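Local coordinates for protein putative phosphohydrolase (Shewanella amazonensis, PDB 3M1T) that is of unknown function but carries an HDOD domain of the HD phosphodiesterase clan and is a putative phosphohydrolase or signal transduction protein, at residues 178-186 / 196-204; 234-242 / 253-261. All coordinates share one frame; numbering follows the deposited sequence.

Contact 1 of 2, residues 178-186 / 196-204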
# COMPACT_ATOMS: atom_id res chain seq x y z
N ASN A 178 2.05 13.29 4.44
CA ASN A 178 1.17 12.12 4.33
C ASN A 178 1.93 10.76 4.45
O ASN A 178 1.35 9.77 4.92
CB ASN A 178 0.35 12.19 3.05
CG ASN A 178 1.17 11.98 1.84
OD1 ASN A 178 1.35 10.87 1.42
ND2 ASN A 178 1.72 13.09 1.23
N ALA A 179 3.19 10.74 4.08
CA ALA A 179 4.01 9.56 4.17
C ALA A 179 4.28 9.26 5.66
O ALA A 179 4.22 8.10 6.12
CB ALA A 179 5.32 9.64 3.35
N GLU A 180 4.58 10.31 6.42
CA GLU A 180 4.89 10.19 7.84
C GLU A 180 3.67 9.72 8.63
O GLU A 180 3.76 8.81 9.49
CB GLU A 180 5.40 11.49 8.38
CG GLU A 180 6.79 11.79 7.91
CD GLU A 180 7.30 13.12 8.40
OE1 GLU A 180 6.51 14.08 8.60
OE2 GLU A 180 8.54 13.18 8.60
N ILE A 181 2.48 10.32 8.38
CA ILE A 181 1.30 9.93 9.12
C ILE A 181 0.81 8.54 8.67
O ILE A 181 0.33 7.79 9.52
CB ILE A 181 0.16 11.00 9.16
CG1 ILE A 181 -0.74 10.73 10.36
CG2 ILE A 181 -0.52 11.15 7.79
CD1 ILE A 181 -1.80 11.85 10.59
N GLY A 182 0.97 8.19 7.41
CA GLY A 182 0.69 6.83 6.95
C GLY A 182 1.61 5.82 7.63
O GLY A 182 1.16 4.72 8.02
N ALA A 183 2.85 6.19 7.80
CA ALA A 183 3.79 5.32 8.50
C ALA A 183 3.40 5.17 9.98
O ALA A 183 3.46 4.08 10.57
CB ALA A 183 5.23 5.87 8.40
N LEU A 184 3.03 6.30 10.57
CA LEU A 184 2.57 6.29 11.98
C LEU A 184 1.37 5.41 12.16
O LEU A 184 1.32 4.68 13.17
CB LEU A 184 2.24 7.72 12.41
CG LEU A 184 2.02 7.90 13.88
CD1 LEU A 184 3.35 7.83 14.64
CD2 LEU A 184 1.28 9.22 14.21
N LEU A 185 0.43 5.44 11.23
CA LEU A 185 -0.77 4.55 11.27
C LEU A 185 -0.29 3.09 11.21
O LEU A 185 -0.74 2.25 12.01
CB LEU A 185 -1.75 4.84 10.13
CG LEU A 185 -3.02 4.00 10.16
CD1 LEU A 185 -3.85 4.33 11.43
CD2 LEU A 185 -3.81 4.15 8.89
N ALA A 186 0.56 2.78 10.24
CA ALA A 186 1.05 1.40 10.09
C ALA A 186 1.72 0.95 11.36
O ALA A 186 1.55 -0.20 11.78
CB ALA A 186 1.98 1.28 8.90
N VAL A 196 6.86 0.08 8.01
CA VAL A 196 6.74 1.47 8.46
C VAL A 196 7.79 2.37 7.76
O VAL A 196 7.43 3.43 7.23
CB VAL A 196 6.86 1.56 10.00
CG1 VAL A 196 6.91 3.06 10.46
CG2 VAL A 196 5.69 0.76 10.62
N LYS A 197 9.03 1.92 7.74
CA LYS A 197 10.12 2.73 7.15
C LYS A 197 9.93 2.85 5.63
O LYS A 197 10.18 3.93 5.06
CB LYS A 197 11.43 2.12 7.48
CG LYS A 197 12.61 2.96 6.94
CD LYS A 197 13.92 2.21 7.18
CE LYS A 197 15.11 3.07 6.78
NZ LYS A 197 16.35 2.29 7.00
N GLY A 198 9.40 1.80 5.01
CA GLY A 198 9.11 1.87 3.53
C GLY A 198 8.11 2.95 3.23
O GLY A 198 8.34 3.80 2.37
N ILE A 199 7.01 2.97 3.99
CA ILE A 199 5.98 3.98 3.85
C ILE A 199 6.56 5.38 4.09
O ILE A 199 6.31 6.32 3.33
CB ILE A 199 4.77 3.71 4.80
CG1 ILE A 199 4.19 2.33 4.47
CG2 ILE A 199 3.73 4.82 4.66
CD1 ILE A 199 3.30 1.80 5.63
N GLN A 200 7.31 5.54 5.19
CA GLN A 200 7.87 6.81 5.61
C GLN A 200 8.72 7.48 4.52
O GLN A 200 8.59 8.67 4.30
CB GLN A 200 8.71 6.59 6.87
CG GLN A 200 9.36 7.83 7.35
CD GLN A 200 10.40 7.60 8.43
OE1 GLN A 200 10.75 6.44 8.80
NE2 GLN A 200 10.93 8.70 8.94
N PHE A 201 9.54 6.67 3.84
CA PHE A 201 10.51 7.25 2.90
C PHE A 201 10.08 7.14 1.45
O PHE A 201 10.88 7.43 0.56
CB PHE A 201 11.89 6.61 3.10
CG PHE A 201 12.65 7.20 4.25
CD1 PHE A 201 13.38 8.37 4.08
CD2 PHE A 201 12.60 6.60 5.49
CE1 PHE A 201 14.03 8.94 5.15
CE2 PHE A 201 13.25 7.17 6.58
CZ PHE A 201 13.98 8.33 6.38
N GLN A 202 8.82 6.81 1.18
CA GLN A 202 8.37 6.60 -0.20
C GLN A 202 8.68 7.77 -1.18
O GLN A 202 8.71 7.53 -2.38
CB GLN A 202 6.89 6.27 -0.22
CG GLN A 202 5.99 7.43 0.21
CD GLN A 202 4.55 7.01 0.27
OE1 GLN A 202 3.80 7.10 -0.70
NE2 GLN A 202 4.16 6.43 1.45
N ASN A 203 8.67 8.99 -0.67
CA ASN A 203 8.89 10.19 -1.54
C ASN A 203 10.33 10.66 -1.58
O ASN A 203 10.64 11.54 -2.44
CB ASN A 203 7.99 11.31 -1.05
CG ASN A 203 6.53 10.97 -1.19
OD1 ASN A 203 6.13 10.37 -2.19
ND2 ASN A 203 5.74 11.30 -0.18
N HIS A 204 11.18 10.05 -0.77
CA HIS A 204 12.60 10.38 -0.65
C HIS A 204 13.44 9.20 -0.32
O HIS A 204 14.18 9.21 0.66
CB HIS A 204 12.80 11.43 0.41
CG HIS A 204 12.22 12.74 0.01
ND1 HIS A 204 12.78 13.52 -0.97
CD2 HIS A 204 11.10 13.39 0.41
CE1 HIS A 204 12.05 14.61 -1.14
NE2 HIS A 204 11.02 14.55 -0.31
O HOH W 1 1.24 8.31 -0.43
O HOH W 2 2.96 10.63 -0.64
O HOH W 3 10.31 11.33 7.73

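Contact 2 of 2, residues 234-242 / 253-261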
# COMPACT_ATOMS: atom_id res chain seq x y z
N ASP A 234 6.33 1.56 -26.80
CA ASP A 234 7.64 1.14 -27.31
C ASP A 234 8.86 1.92 -26.75
O ASP A 234 9.96 1.81 -27.27
CB ASP A 234 7.63 1.17 -28.84
CG ASP A 234 7.45 2.58 -29.42
OD1 ASP A 234 7.17 3.54 -28.68
OD2 ASP A 234 7.61 2.75 -30.64
N GLU A 235 8.65 2.67 -25.67
CA GLU A 235 9.72 3.46 -25.06
C GLU A 235 9.72 3.28 -23.53
O GLU A 235 10.13 4.16 -22.75
CB GLU A 235 9.55 4.92 -25.41
CG GLU A 235 9.69 5.20 -26.89
CD GLU A 235 9.58 6.67 -27.21
OE1 GLU A 235 9.46 7.50 -26.27
OE2 GLU A 235 9.60 7.01 -28.39
N ARG A 236 9.27 2.12 -23.06
CA ARG A 236 9.15 1.95 -21.60
C ARG A 236 10.41 1.52 -20.84
O ARG A 236 10.58 1.86 -19.69
CB ARG A 236 8.04 0.96 -21.24
CG ARG A 236 6.68 1.34 -21.78
CD ARG A 236 5.70 0.20 -21.51
NE ARG A 236 4.33 0.54 -21.95
CZ ARG A 236 3.45 -0.32 -22.47
NH1 ARG A 236 3.73 -1.60 -22.67
NH2 ARG A 236 2.24 0.13 -22.81
N THR A 237 11.26 0.71 -21.45
CA THR A 237 12.45 0.25 -20.66
C THR A 237 13.40 1.42 -20.35
O THR A 237 13.96 1.46 -19.28
CB THR A 237 13.24 -0.86 -21.38
OG1 THR A 237 12.34 -1.98 -21.55
CG2 THR A 237 14.49 -1.29 -20.60
N SER A 238 13.56 2.37 -21.27
CA SER A 238 14.39 3.54 -21.01
C SER A 238 13.75 4.42 -19.94
O SER A 238 14.45 5.06 -19.16
CB SER A 238 14.66 4.38 -22.24
OG SER A 238 13.50 4.78 -22.93
N TRP A 239 12.41 4.46 -19.93
CA TRP A 239 11.69 5.15 -18.85
C TRP A 239 11.95 4.48 -17.51
O TRP A 239 12.30 5.14 -16.55
CB TRP A 239 10.20 5.15 -19.22
CG TRP A 239 9.22 5.59 -18.21
CD1 TRP A 239 9.18 6.79 -17.57
CD2 TRP A 239 8.09 4.83 -17.77
NE1 TRP A 239 8.06 6.81 -16.71
CE2 TRP A 239 7.39 5.62 -16.82
CE3 TRP A 239 7.62 3.55 -18.06
CZ2 TRP A 239 6.21 5.19 -16.24
CZ3 TRP A 239 6.44 3.11 -17.46
CH2 TRP A 239 5.77 3.91 -16.55
N LEU A 240 11.80 3.17 -17.48
CA LEU A 240 12.02 2.41 -16.26
C LEU A 240 13.45 2.59 -15.77
O LEU A 240 13.68 2.70 -14.58
CB LEU A 240 11.69 0.93 -16.48
CG LEU A 240 10.20 0.64 -16.73
CD1 LEU A 240 10.01 -0.80 -17.20
CD2 LEU A 240 9.33 0.91 -15.48
N ALA A 241 14.40 2.62 -16.72
CA ALA A 241 15.82 2.83 -16.36
C ALA A 241 16.01 4.16 -15.61
O ALA A 241 16.74 4.21 -14.64
CB ALA A 241 16.75 2.78 -17.60
N GLN A 242 15.31 5.21 -16.04
CA GLN A 242 15.44 6.53 -15.42
C GLN A 242 14.82 6.48 -14.03
O GLN A 242 15.34 7.06 -13.07
CB GLN A 242 14.67 7.62 -16.22
CG GLN A 242 15.08 7.83 -17.61
CD GLN A 242 14.16 8.83 -18.32
OE1 GLN A 242 13.29 8.44 -19.10
NE2 GLN A 242 14.36 10.12 -18.04
N LEU A 253 16.08 -4.79 -15.06
CA LEU A 253 15.17 -4.27 -16.05
C LEU A 253 14.81 -5.28 -17.14
O LEU A 253 13.94 -5.00 -17.97
CB LEU A 253 15.81 -3.08 -16.77
CG LEU A 253 16.14 -1.88 -15.90
CD1 LEU A 253 16.93 -0.86 -16.70
CD2 LEU A 253 14.89 -1.29 -15.29
N GLY A 254 15.49 -6.42 -17.17
CA GLY A 254 15.30 -7.40 -18.23
C GLY A 254 13.92 -8.02 -18.20
O GLY A 254 13.54 -8.64 -17.21
N GLY A 255 13.14 -7.77 -19.25
CA GLY A 255 11.75 -8.22 -19.31
C GLY A 255 10.78 -7.46 -18.42
O GLY A 255 9.62 -7.81 -18.36
N LEU A 256 11.22 -6.39 -17.76
CA LEU A 256 10.36 -5.74 -16.77
C LEU A 256 9.20 -5.01 -17.42
O LEU A 256 8.04 -5.11 -16.98
CB LEU A 256 11.16 -4.77 -15.91
CG LEU A 256 10.40 -4.00 -14.84
CD1 LEU A 256 9.66 -4.89 -13.83
CD2 LEU A 256 11.37 -3.05 -14.08
N ALA A 257 9.50 -4.23 -18.46
CA ALA A 257 8.43 -3.54 -19.17
C ALA A 257 7.36 -4.51 -19.66
O ALA A 257 6.16 -4.23 -19.54
CB ALA A 257 8.96 -2.68 -20.36
N GLU A 258 7.80 -5.64 -20.21
CA GLU A 258 6.87 -6.64 -20.75
C GLU A 258 5.99 -7.21 -19.63
O GLU A 258 4.75 -7.33 -19.78
CB GLU A 258 7.63 -7.76 -21.46
CG GLU A 258 7.74 -7.60 -23.00
CD GLU A 258 6.42 -7.85 -23.70
N LYS A 259 6.62 -7.49 -18.49
CA LYS A 259 5.92 -8.05 -17.32
C LYS A 259 4.92 -7.06 -16.77
O LYS A 259 3.78 -7.44 -16.43
CB LYS A 259 6.91 -8.51 -16.26
CG LYS A 259 6.30 -9.09 -14.97
CD LYS A 259 5.48 -10.35 -15.27
CE LYS A 259 5.02 -11.09 -14.02
NZ LYS A 259 6.16 -11.68 -13.22
N LEU A 260 5.34 -5.80 -16.63
CA LEU A 260 4.45 -4.76 -16.12
C LEU A 260 3.24 -4.56 -17.04
O LEU A 260 2.10 -4.34 -16.57
CB LEU A 260 5.18 -3.45 -15.89
CG LEU A 260 6.25 -3.51 -14.80
CD1 LEU A 260 7.04 -2.21 -14.78
CD2 LEU A 260 5.63 -3.83 -13.44
N ALA A 261 3.46 -4.65 -18.35
CA ALA A 261 2.37 -4.53 -19.30
C ALA A 261 1.37 -5.67 -19.13
O ALA A 261 0.15 -5.48 -19.28
CB ALA A 261 2.91 -4.47 -20.75
O HOH W 4 5.96 -3.06 -22.58
O HOH W 5 12.07 -3.83 -19.64

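Contact 1 of 2, residues 178-186 / 196-204
Ile199 pushes its side chain as a knob into a hole formed by Ala179, Gly182, Ala183 and Ala186. Its two branches divide the work. CG2 is anti to the backbone N and rests on the backbone of the other helix, with Ile199 CG2 3.5 Å from Ala183 N. CD1 reaches toward the C-terminal end of 178-186, and Ile199 CD1 lies 3.6 Å from Ala186 CB. The small residues of 178-186 let the backbones come close. The axes approach to 7.9 Å and run almost antiparallel, at 165°. Ala183 CB lies against a backbone carbonyl, 3.5 Å from Val196 O, and also packs against Val196 CG1 and Gln200 CB. Ala179 CB sits over the last turn, touching Ile199 O and Gln200 O.

No direct hydrogen bond joins the two segments. Waters make the polar links, in two separate places. One accepts from Asn203 ND2 and donates to Asn178 OD1, at 2.6 Å from that oxygen. Another links Glu180 OE2 to Gln200 NE2. Glu180 OE2 also forms a salt bridge with Lys171. Gln202 lies alongside Ala179, with Gln202 CG 3.9 Å from Ala179 CB. Its NE2 turns back to a lone pair of Ile199 O at 2.9 Å, with an N-H...O angle of 166°. The acceptor lies in the amide plane, so this bond helps fix the rotation of the amide. His138 O is a second acceptor for Gln202 NE2, and Lys222 binds Gln202 OE1.

The pair is a helical hairpin within the HDOD domain. Helix 140-148 packs on Asn178, Ile181 and Leu185, helix 5-8 touches Glu180, Ile181 and Leu184, and helix 213-227 meets Phe201 and Gln202.

Contact 2 of 2, residues 234-242 / 253-261
The guanidinium of Arg236 meets Ala261 obliquely, with Arg236 NH1 3.5 Å from Ala261 CB. This arginine is modelled in two positions. Only one is described here, so the contacts of its side chain are tentative. At the edge of the guanidinium, in plane, lies a water that accepts from Arg236 NH1 at 2.7 Å. The same water gives a weak bond to Ala257 O. In this conformer the chain is extended from CG to NE, which carries the charged group past Ala257 to the next turn of the helix. Its root packs too, with Arg236 CB 3.9 Å from Ala257 CB. Trp228 also touches Arg236.

Leu240 is the main apolar residue from 234-242. Its CG, anti to the carbonyl carbon (chi1 -67°), sends both methyls toward helix 256-263. Leu240 CD1 lies 3.7 Å from Ala257 N and also touches Leu256 CG. Leu240 CD2 meets Leu260 CD1 tip to tip at 3.9 Å. Ile224 of helix 213-227 touches both of these leucines. Trp228 and Ile116 of helix 103-124 pack on Leu260 as well.

The contact joins helix 236-247 to helix 256-263 and to Leu253 in the loop ahead of it, in the C-terminal part of an all-helical chain. The axes cross at 102°, with 9.7 Å between them. Gly255 holds the N-cap position of helix 256-263. Leu253 fills the other end of the contact. Its CD1 is 3.8 Å from Ala241 CB, while its CD2 lies against Leu240 CB.

A second water binds at the start of helix 256-263. It donates to Leu253 O and accepts from Ala257 N at 2.9 Å. It also bonds to Thr237 OG1, and so ties the first helix to the first turn of the second.

In the fold
Contact 1 is the more central, about 10 Å from the chain centre to its own centre, and is mostly buried. Contact 2 lies about 22 Å out and is partly buried. They use different helices and follow one another along the chain. The centres of contact 1 and contact 2 are about 27 Å apart, and the two do not touch. Both border helix 213-227. Contact 1 is nearly antiparallel and close, built from Ile199 and Val196 against alanines and a glycine. Contact 2 crosses steeply at a wider spacing, which larger leucines fill. Neither has a direct hydrogen bond across it. In contact 1 waters join side-chain amides and a carboxylate; in contact 2 they join side chains to backbone groups.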